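Local coordinates for resiniferatoxin-binding, phosphotriesterase-related protein (Rhodobacter sphaeroides 2.4.1, PDB 3K2G) that belongs to the phosphotriesterase family, binds two zinc ions in a TIM barrel and probably hydrolyses phosphoric diesters, at residues Leu301-Val305 against Gly318-Val322; Gly100-Pro106 against Val127-Gly132; Thr234-Asn240 against Ala257-Met263. The contacts are given in a common frame with arbitrary orientation. Numbering follows the deposited sequence.

Contact 1: Leu301-Val305 against Gly318-Val322. With ZN (zinc ion), chain I.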
loop_
_atom_site.group_PDB
_atom_site.type_symbol
_atom_site.label_atom_id
_atom_site.label_comp_id
_atom_site.label_asym_id
_atom_site.label_seq_id
_atom_site.Cartn_x
_atom_site.Cartn_y
_atom_site.Cartn_z
ATOM N N LEU B 301 -0.559 -17.011 19.981
ATOM C CA LEU B 301 0.209 -15.910 20.573
ATOM C C LEU B 301 1.074 -16.339 21.757
ATOM O O LEU B 301 0.634 -17.117 22.590
ATOM C CB LEU B 301 -0.746 -14.834 21.079
ATOM C CG LEU B 301 -1.845 -14.277 20.174
ATOM C CD1 LEU B 301 -2.777 -13.393 21.007
ATOM C CD2 LEU B 301 -1.237 -13.494 19.036
ATOM N N SER B 302 2.291 -15.810 21.844
ATOM C CA SER B 302 3.175 -16.126 22.969
ATOM C C SER B 302 4.349 -15.135 22.971
ATOM O O SER B 302 4.409 -14.267 22.096
ATOM C CB SER B 302 3.671 -17.573 22.866
ATOM O OG SER B 302 3.508 -18.255 24.103
ATOM N N HIS B 303 5.262 -15.245 23.942
ATOM C CA HIS B 303 6.412 -14.326 24.013
ATOM C C HIS B 303 7.745 -14.928 23.571
ATOM O O HIS B 303 8.672 -14.201 23.201
ATOM C CB HIS B 303 6.669 -13.808 25.439
ATOM C CG HIS B 303 5.442 -13.471 26.227
ATOM N ND1 HIS B 303 4.626 -14.433 26.783
ATOM C CD2 HIS B 303 4.949 -12.278 26.637
ATOM C CE1 HIS B 303 3.687 -13.849 27.505
ATOM N NE2 HIS B 303 3.859 -12.541 27.433
ATOM N N ASP B 304 7.853 -16.248 23.633
ATOM C CA ASP B 304 9.105 -16.922 23.312
ATOM C C ASP B 304 10.216 -16.403 24.233
ATOM O O ASP B 304 11.318 -16.070 23.789
ATOM C CB ASP B 304 9.522 -16.724 21.850
ATOM C CG ASP B 304 10.710 -17.600 21.471
ATOM O OD1 ASP B 304 10.902 -18.638 22.139
ATOM O OD2 ASP B 304 11.442 -17.276 20.511
ATOM N N VAL B 305 9.904 -16.304 25.518
ATOM C CA VAL B 305 10.898 -15.885 26.500
ATOM C C VAL B 305 12.027 -16.903 26.357
ATOM O O VAL B 305 11.794 -18.106 26.496
ATOM C CB VAL B 305 10.338 -15.967 27.929
ATOM C CG1 VAL B 305 11.469 -15.834 28.937
ATOM C CG2 VAL B 305 9.298 -14.875 28.142
ATOM N N GLY B 318 8.331 -10.500 30.850
ATOM C CA GLY B 318 7.886 -11.672 31.588
ATOM C C GLY B 318 6.916 -12.551 30.819
ATOM O O GLY B 318 6.840 -12.473 29.591
ATOM N N TYR B 319 6.163 -13.379 31.546
ATOM C CA TYR B 319 5.198 -14.309 30.952
ATOM C C TYR B 319 3.747 -13.841 31.024
ATOM O O TYR B 319 2.861 -14.531 30.527
ATOM C CB TYR B 319 5.272 -15.680 31.643
ATOM C CG TYR B 319 6.613 -16.366 31.581
ATOM C CD1 TYR B 319 7.106 -16.880 30.383
ATOM C CD2 TYR B 319 7.410 -16.476 32.724
ATOM C CE1 TYR B 319 8.366 -17.488 30.322
ATOM C CE2 TYR B 319 8.668 -17.075 32.672
ATOM C CZ TYR B 319 9.139 -17.577 31.472
ATOM O OH TYR B 319 10.382 -18.162 31.424
ATOM N N ALA B 320 3.490 -12.690 31.641
ATOM C CA ALA B 320 2.115 -12.200 31.751
ATOM C C ALA B 320 1.825 -11.009 30.842
ATOM O O ALA B 320 0.751 -10.413 30.910
ATOM C CB ALA B 320 1.809 -11.829 33.200
ATOM N N PHE B 321 2.782 -10.679 29.983
ATOM C CA PHE B 321 2.654 -9.542 29.080
ATOM C C PHE B 321 1.563 -9.716 28.018
ATOM O O PHE B 321 0.744 -8.827 27.809
ATOM C CB PHE B 321 4.006 -9.278 28.410
ATOM C CG PHE B 321 4.035 -8.032 27.578
ATOM C CD1 PHE B 321 4.153 -6.781 28.179
ATOM C CD2 PHE B 321 3.932 -8.106 26.192
ATOM C CE1 PHE B 321 4.167 -5.620 27.412
ATOM C CE2 PHE B 321 3.943 -6.954 25.416
ATOM C CZ PHE B 321 4.063 -5.707 26.028
ATOM N N VAL B 322 1.552 -10.857 27.339
ATOM C CA VAL B 322 0.544 -11.089 26.314
ATOM C C VAL B 322 -0.854 -10.892 26.887
ATOM O O VAL B 322 -1.672 -10.166 26.320
ATOM C CB VAL B 322 0.669 -12.510 25.725
ATOM C CG1 VAL B 322 -0.586 -12.873 24.934
ATOM C CG2 VAL B 322 1.883 -12.573 24.811
HETATM ZN ZN ZN I . 11.529 -20.679 21.236
HETATM O O HOH W 1 12.614 -19.945 19.775
#
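H303 is the centre of this buried contact: its imidazole reaches from the loop after strand 299-301 into the first turn of helix 321-332. The backbone N of V322 donates to H303 NE2 (2.9 Å, 160° at the hydrogen), so the ring accepts one of the amides that the start of a helix leaves without a helical partner. V322 then folds its side chain over the ring, with CG2 3.5 Å from the H303 ring centroid in a CH-pi contact over the face; the carbonyl of G318 lies over the opposite face, its O 3.5 Å from H303 CD2. The CA of Y319 makes an off-centre CH-pi contact with the same ring. V305 supplies the third large patch, its CB 3.5 Å from CE1 of Y319, whose hydroxyl is hydrogen-bonded to the carbonyl of H36. At the other end, L301 CB meets V322 CG1 at 4.3 Å, beside M344 of helix 337-352. D304 points away from the helix and binds zinc through OD1 at 2.3 Å, together with H34, H36 and E177. Because NE2 accepts the hydrogen bond from V322 N, the H303 ring is probably neutral, protonated on ND1, and it joins the metal-binding loop to the helix start.

Contact 2: Gly100-Pro106 against Val127-Gly132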
loop_
_atom_site.group_PDB
_atom_site.type_symbol
_atom_site.label_atom_id
_atom_site.label_comp_id
_atom_site.label_asym_id
_atom_site.label_seq_id
_atom_site.Cartn_x
_atom_site.Cartn_y
_atom_site.Cartn_z
ATOM N N GLY B 100 -3.550 -17.362 33.894
ATOM C CA GLY B 100 -2.845 -18.377 33.130
ATOM C C GLY B 100 -3.017 -19.755 33.742
ATOM O O GLY B 100 -2.952 -19.911 34.959
ATOM N N ARG B 101 -3.231 -20.764 32.907
ATOM C CA ARG B 101 -3.419 -22.119 33.408
ATOM C C ARG B 101 -2.361 -23.067 32.867
ATOM O O ARG B 101 -1.906 -23.962 33.572
ATOM C CB ARG B 101 -4.804 -22.627 33.010
ATOM C CG ARG B 101 -5.891 -21.585 33.214
ATOM C CD ARG B 101 -7.201 -21.966 32.537
ATOM N NE ARG B 101 -7.952 -20.782 32.115
ATOM C CZ ARG B 101 -9.130 -20.820 31.500
ATOM N NH1 ARG B 101 -9.707 -21.985 31.231
ATOM N NH2 ARG B 101 -9.729 -19.691 31.140
ATOM N N SER B 102 -1.953 -22.858 31.620
ATOM C CA SER B 102 -0.978 -23.748 31.005
ATOM C C SER B 102 0.117 -23.072 30.183
ATOM O O SER B 102 -0.091 -22.013 29.595
ATOM C CB SER B 102 -1.712 -24.746 30.097
ATOM O OG SER B 102 -2.818 -25.339 30.762
ATOM N N ILE B 103 1.278 -23.716 30.138
ATOM C CA ILE B 103 2.398 -23.234 29.337
ATOM C C ILE B 103 3.011 -24.383 28.539
ATOM O O ILE B 103 3.216 -25.479 29.065
ATOM C CB ILE B 103 3.512 -22.607 30.197
ATOM C CG1 ILE B 103 2.998 -21.337 30.877
ATOM C CG2 ILE B 103 4.714 -22.269 29.308
ATOM C CD1 ILE B 103 4.018 -20.667 31.776
ATOM N N VAL B 104 3.283 -24.133 27.263
ATOM C CA VAL B 104 3.901 -25.126 26.397
ATOM C C VAL B 104 5.368 -24.736 26.245
ATOM O O VAL B 104 5.686 -23.666 25.720
ATOM C CB VAL B 104 3.239 -25.166 24.991
ATOM C CG1 VAL B 104 3.925 -26.217 24.119
ATOM C CG2 VAL B 104 1.748 -25.484 25.122
ATOM N N ASP B 105 6.259 -25.598 26.724
ATOM C CA ASP B 105 7.686 -25.331 26.642
ATOM C C ASP B 105 8.304 -26.212 25.563
ATOM O O ASP B 105 8.491 -27.416 25.756
ATOM C CB ASP B 105 8.360 -25.609 27.984
ATOM C CG ASP B 105 9.810 -25.161 28.004
ATOM O OD1 ASP B 105 10.498 -25.344 26.979
ATOM O OD2 ASP B 105 10.254 -24.633 29.043
ATOM N N PRO B 106 8.638 -25.616 24.416
ATOM C CA PRO B 106 9.233 -26.341 23.292
ATOM C C PRO B 106 10.750 -26.504 23.345
ATOM O O PRO B 106 11.374 -26.797 22.322
ATOM C CB PRO B 106 8.782 -25.517 22.095
ATOM C CG PRO B 106 8.886 -24.117 22.637
ATOM C CD PRO B 106 8.281 -24.240 24.022
ATOM N N VAL B 127 0.749 -24.214 37.544
ATOM C CA VAL B 127 0.533 -24.049 36.115
ATOM C C VAL B 127 0.917 -25.341 35.398
ATOM O O VAL B 127 1.980 -25.904 35.644
ATOM C CB VAL B 127 1.381 -22.870 35.565
ATOM C CG1 VAL B 127 1.322 -22.843 34.040
ATOM C CG2 VAL B 127 0.869 -21.553 36.143
ATOM N N GLN B 128 0.041 -25.810 34.517
ATOM C CA GLN B 128 0.285 -27.041 33.769
ATOM C C GLN B 128 1.329 -26.802 32.686
ATOM O O GLN B 128 1.258 -25.816 31.954
ATOM C CB GLN B 128 -1.025 -27.531 33.145
ATOM C CG GLN B 128 -2.153 -27.629 34.157
ATOM C CD GLN B 128 -3.512 -27.857 33.522
ATOM O OE1 GLN B 128 -3.885 -27.180 32.560
ATOM N NE2 GLN B 128 -4.268 -28.800 34.069
ATOM N N VAL B 129 2.296 -27.712 32.592
ATOM C CA VAL B 129 3.365 -27.601 31.608
ATOM C C VAL B 129 3.436 -28.765 30.623
ATOM O O VAL B 129 3.476 -29.936 31.023
ATOM C CB VAL B 129 4.742 -27.474 32.308
ATOM C CG1 VAL B 129 5.865 -27.474 31.282
ATOM C CG2 VAL B 129 4.781 -26.196 33.131
ATOM N N VAL B 130 3.456 -28.430 29.334
ATOM C CA VAL B 130 3.558 -29.419 28.265
ATOM C C VAL B 130 4.991 -29.381 27.735
ATOM O O VAL B 130 5.521 -28.300 27.468
ATOM C CB VAL B 130 2.592 -29.102 27.102
ATOM C CG1 VAL B 130 2.807 -30.095 25.977
ATOM C CG2 VAL B 130 1.148 -29.160 27.591
HETATM N N MSE B 131 5.602 -30.556 27.575
HETATM C CA MSE B 131 6.990 -30.662 27.114
HETATM C C MSE B 131 7.170 -31.084 25.656
HETATM O O MSE B 131 6.487 -31.989 25.162
HETATM C CB MSE B 131 7.742 -31.634 28.027
HETATM C CG MSE B 131 9.189 -31.937 27.637
HETATM SE SE MSE B 131 10.066 -32.970 29.056
HETATM C CE MSE B 131 9.076 -34.636 28.775
ATOM N N GLY B 132 8.104 -30.414 24.982
ATOM C CA GLY B 132 8.392 -30.703 23.591
ATOM C C GLY B 132 9.495 -31.724 23.401
ATOM O O GLY B 132 9.946 -32.357 24.356
#
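V127 leads into its strand with CG1 packed 3.9 Å from I103 CG1, both side chains lying against V92 of helix 85-97. At Q128 the parallel pairing begins: its N donates to R101 O (2.8 Å), while its O accepts from I103 N (2.8 Å) and receives a CA-H...O contact from S102 CA (3.2 Å). The side chain of Q128 lies on the same face as S102, whose hydroxyl is hydrogen-bonded to the carbonyl of L28. V129 has its CA 3.3 Å from I103 O, another CA-H...O contact, and turns its side chain to the face of I103 and D105, against L118 of helix 115-125. V130 continues the ladder in both directions, N to I103 O at 3.0 Å and O from D105 N at 2.9 Å; on the face it shares with V104, its CB lies 4.2 Å from V104 CG2. The selenomethionine M131 touches P115 and L118 of that helix. G132 closes the series, its N donating to D105 O (3.1 Å), beside P106, which packs on the zinc ligand H34. The axes of strands 102-105 and 128-131 approach to 4.7 Å, their directions 20° apart; joined through helix 115-125, they form a beta-alpha-beta crossover unit of the TIM barrel.

Contact 3: Thr234-Asn240 against Ala257-Met263. With ZN (zinc ion), chain J.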
loop_
_atom_site.group_PDB
_atom_site.type_symbol
_atom_site.label_atom_id
_atom_site.label_comp_id
_atom_site.label_asym_id
_atom_site.label_seq_id
_atom_site.Cartn_x
_atom_site.Cartn_y
_atom_site.Cartn_z
ATOM N N THR B 234 0.065 -28.683 12.805
ATOM C CA THR B 234 1.448 -28.255 12.629
ATOM C C THR B 234 1.462 -26.759 12.948
ATOM O O THR B 234 0.651 -26.006 12.418
ATOM C CB THR B 234 1.933 -28.456 11.179
ATOM O OG1 THR B 234 1.972 -29.855 10.879
ATOM C CG2 THR B 234 3.326 -27.857 10.991
ATOM N N VAL B 235 2.379 -26.344 13.811
ATOM C CA VAL B 235 2.492 -24.950 14.220
ATOM C C VAL B 235 3.762 -24.330 13.650
ATOM O O VAL B 235 4.859 -24.851 13.866
ATOM C CB VAL B 235 2.553 -24.824 15.763
ATOM C CG1 VAL B 235 2.729 -23.363 16.156
ATOM C CG2 VAL B 235 1.275 -25.395 16.391
ATOM N N LEU B 236 3.608 -23.231 12.916
ATOM C CA LEU B 236 4.747 -22.529 12.338
ATOM C C LEU B 236 5.122 -21.393 13.283
ATOM O O LEU B 236 4.353 -20.443 13.447
ATOM C CB LEU B 236 4.382 -21.951 10.969
ATOM C CG LEU B 236 4.004 -22.961 9.885
ATOM C CD1 LEU B 236 3.485 -22.221 8.663
ATOM C CD2 LEU B 236 5.212 -23.809 9.522
ATOM N N CYS B 237 6.300 -21.498 13.896
ATOM C CA CYS B 237 6.779 -20.495 14.854
ATOM C C CYS B 237 7.383 -19.239 14.252
ATOM O O CYS B 237 7.821 -19.223 13.103
ATOM C CB CYS B 237 7.841 -21.103 15.775
ATOM S SG CYS B 237 7.307 -22.526 16.759
ATOM N N HIS B 238 7.405 -18.187 15.063
ATOM C CA HIS B 238 8.015 -16.916 14.682
ATOM C C HIS B 238 7.451 -16.255 13.432
ATOM O O HIS B 238 8.187 -15.875 12.521
ATOM C CB HIS B 238 9.521 -17.130 14.541
ATOM C CG HIS B 238 10.103 -17.958 15.647
ATOM N ND1 HIS B 238 9.728 -17.799 16.964
ATOM C CD2 HIS B 238 11.020 -18.956 15.632
ATOM C CE1 HIS B 238 10.389 -18.665 17.715
ATOM N NE2 HIS B 238 11.179 -19.378 16.930
HETATM N N MSE B 239 6.138 -16.092 13.405
HETATM C CA MSE B 239 5.494 -15.462 12.262
HETATM C C MSE B 239 5.583 -13.938 12.300
HETATM O O MSE B 239 5.471 -13.285 11.266
HETATM C CB MSE B 239 4.034 -15.890 12.197
HETATM C CG MSE B 239 3.867 -17.382 11.903
HETATM SE SE MSE B 239 4.797 -17.946 10.296
HETATM C CE MSE B 239 3.821 -16.847 9.034
ATOM N N ASN B 240 5.800 -13.381 13.491
ATOM C CA ASN B 240 5.878 -11.931 13.680
ATOM C C ASN B 240 6.623 -11.132 12.609
ATOM O O ASN B 240 6.094 -10.153 12.095
ATOM C CB ASN B 240 6.490 -11.599 15.047
ATOM C CG ASN B 240 5.675 -12.144 16.202
ATOM O OD1 ASN B 240 5.132 -11.387 17.012
ATOM N ND2 ASN B 240 5.586 -13.463 16.287
ATOM N N ALA B 257 -1.993 -24.827 8.576
ATOM C CA ALA B 257 -1.049 -24.671 9.672
ATOM C C ALA B 257 -1.384 -23.508 10.591
ATOM O O ALA B 257 -1.982 -22.518 10.178
ATOM C CB ALA B 257 0.365 -24.499 9.119
ATOM N N PHE B 258 -0.998 -23.647 11.853
ATOM C CA PHE B 258 -1.203 -22.587 12.821
ATOM C C PHE B 258 -0.090 -21.575 12.563
ATOM O O PHE B 258 1.033 -21.948 12.229
ATOM C CB PHE B 258 -1.078 -23.128 14.246
ATOM C CG PHE B 258 -2.297 -23.856 14.732
ATOM C CD1 PHE B 258 -3.366 -23.157 15.283
ATOM C CD2 PHE B 258 -2.371 -25.244 14.655
ATOM C CE1 PHE B 258 -4.495 -23.834 15.759
ATOM C CE2 PHE B 258 -3.495 -25.927 15.126
ATOM C CZ PHE B 258 -4.560 -25.221 15.680
ATOM N N LEU B 259 -0.416 -20.297 12.691
ATOM C CA LEU B 259 0.566 -19.234 12.509
ATOM C C LEU B 259 0.834 -18.720 13.914
ATOM O O LEU B 259 -0.023 -18.094 14.535
ATOM C CB LEU B 259 -0.003 -18.120 11.630
ATOM C CG LEU B 259 -0.462 -18.554 10.233
ATOM C CD1 LEU B 259 -0.894 -17.327 9.442
ATOM C CD2 LEU B 259 0.674 -19.280 9.509
ATOM N N GLU B 260 2.023 -19.001 14.423
ATOM C CA GLU B 260 2.339 -18.591 15.779
ATOM C C GLU B 260 3.090 -17.274 15.908
ATOM O O GLU B 260 4.250 -17.161 15.515
ATOM C CB GLU B 260 3.124 -19.706 16.476
ATOM C CG GLU B 260 3.314 -19.484 17.962
ATOM C CD GLU B 260 3.912 -20.699 18.651
ATOM O OE1 GLU B 260 5.141 -20.913 18.561
ATOM O OE2 GLU B 260 3.138 -21.451 19.272
ATOM N N PHE B 261 2.406 -16.270 16.445
ATOM C CA PHE B 261 3.015 -14.969 16.691
ATOM C C PHE B 261 3.517 -15.058 18.131
ATOM O O PHE B 261 2.928 -14.513 19.058
ATOM C CB PHE B 261 1.973 -13.863 16.517
ATOM C CG PHE B 261 1.582 -13.644 15.082
ATOM C CD1 PHE B 261 2.280 -12.741 14.285
ATOM C CD2 PHE B 261 0.554 -14.385 14.510
ATOM C CE1 PHE B 261 1.964 -12.584 12.935
ATOM C CE2 PHE B 261 0.229 -14.238 13.165
ATOM C CZ PHE B 261 0.932 -13.334 12.375
ATOM N N ASP B 262 4.612 -15.797 18.286
ATOM C CA ASP B 262 5.244 -16.040 19.576
ATOM C C ASP B 262 6.293 -15.009 19.973
ATOM O O ASP B 262 7.058 -15.246 20.901
ATOM C CB ASP B 262 5.898 -17.426 19.568
ATOM C CG ASP B 262 6.617 -17.727 18.259
ATOM O OD1 ASP B 262 7.393 -16.868 17.785
ATOM O OD2 ASP B 262 6.408 -18.829 17.707
HETATM N N MSE B 263 6.339 -13.873 19.286
HETATM C CA MSE B 263 7.340 -12.861 19.614
HETATM C C MSE B 263 6.742 -11.573 20.162
HETATM O O MSE B 263 7.381 -10.517 20.147
HETATM C CB MSE B 263 8.207 -12.580 18.389
HETATM C CG MSE B 263 9.099 -13.764 18.038
HETATM SE SE MSE B 263 9.814 -13.826 16.247
HETATM C CE MSE B 263 10.768 -12.124 16.249
HETATM ZN ZN ZN J . 12.760 -20.785 17.826
HETATM O O HOH W 1 12.614 -19.945 19.775
HETATM O O HOH W 2 14.183 -18.853 18.032
#
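Three backbone bonds start this parallel pairing: F258 N to T234 O (2.9 Å), L236 N to F258 O (3.0 Å) and E260 N to L236 O (2.9 Å). L236 and L259, both m, t, bring L236 CD1 to 4.2 Å from L259 CD2. Past the ladder, H238 takes a left-handed backbone conformation (58/52), and its m rotamer places NE2 2.3 Å from zinc. The p rotamer of D262 swings its carboxylate back to the histidine: D262 OD1 accepts from H238 ND1 (2.6 Å) and D262 OD2 from H238 N (2.9 Å). M239, all m and selenomethionine, lays CB over the face of F261, 4.0 Å from the ring centroid, while its N donates to E260 O (3.0 Å). E260 is extended (t, t), with OE1 only 2.6 Å from D262 OD2, so one of these acids probably holds a proton. H209 and E177 bind the same zinc. With ND1 donating to D262, H238 offers NE2 to the metal, consistent with the carboxylate holding the imidazole in its metal-binding orientation.

How the contacts relate
All three contacts belong to the interior of one TIM barrel, though R101 at the start of contact 2 is exposed. Contacts 2 and 3 each pair parallel strands of a beta-alpha-beta unit; contact 1 instead sets a post-strand loop against a helix start. Contact 2 depends mainly on backbone hydrogen bonds, contact 3 adds a histidine-carboxylate pair, and contact 1 has a histidine receiving a helix amide. Contacts 1 and 3 touch, with S302 N 3.1 Å from F261 O, a probable hydrogen bond, and each supplies a ligand, D304 or H238, to a different zinc; water 1 binds both metals. Contact 2 touches neither, but its P106 comes close to a zinc.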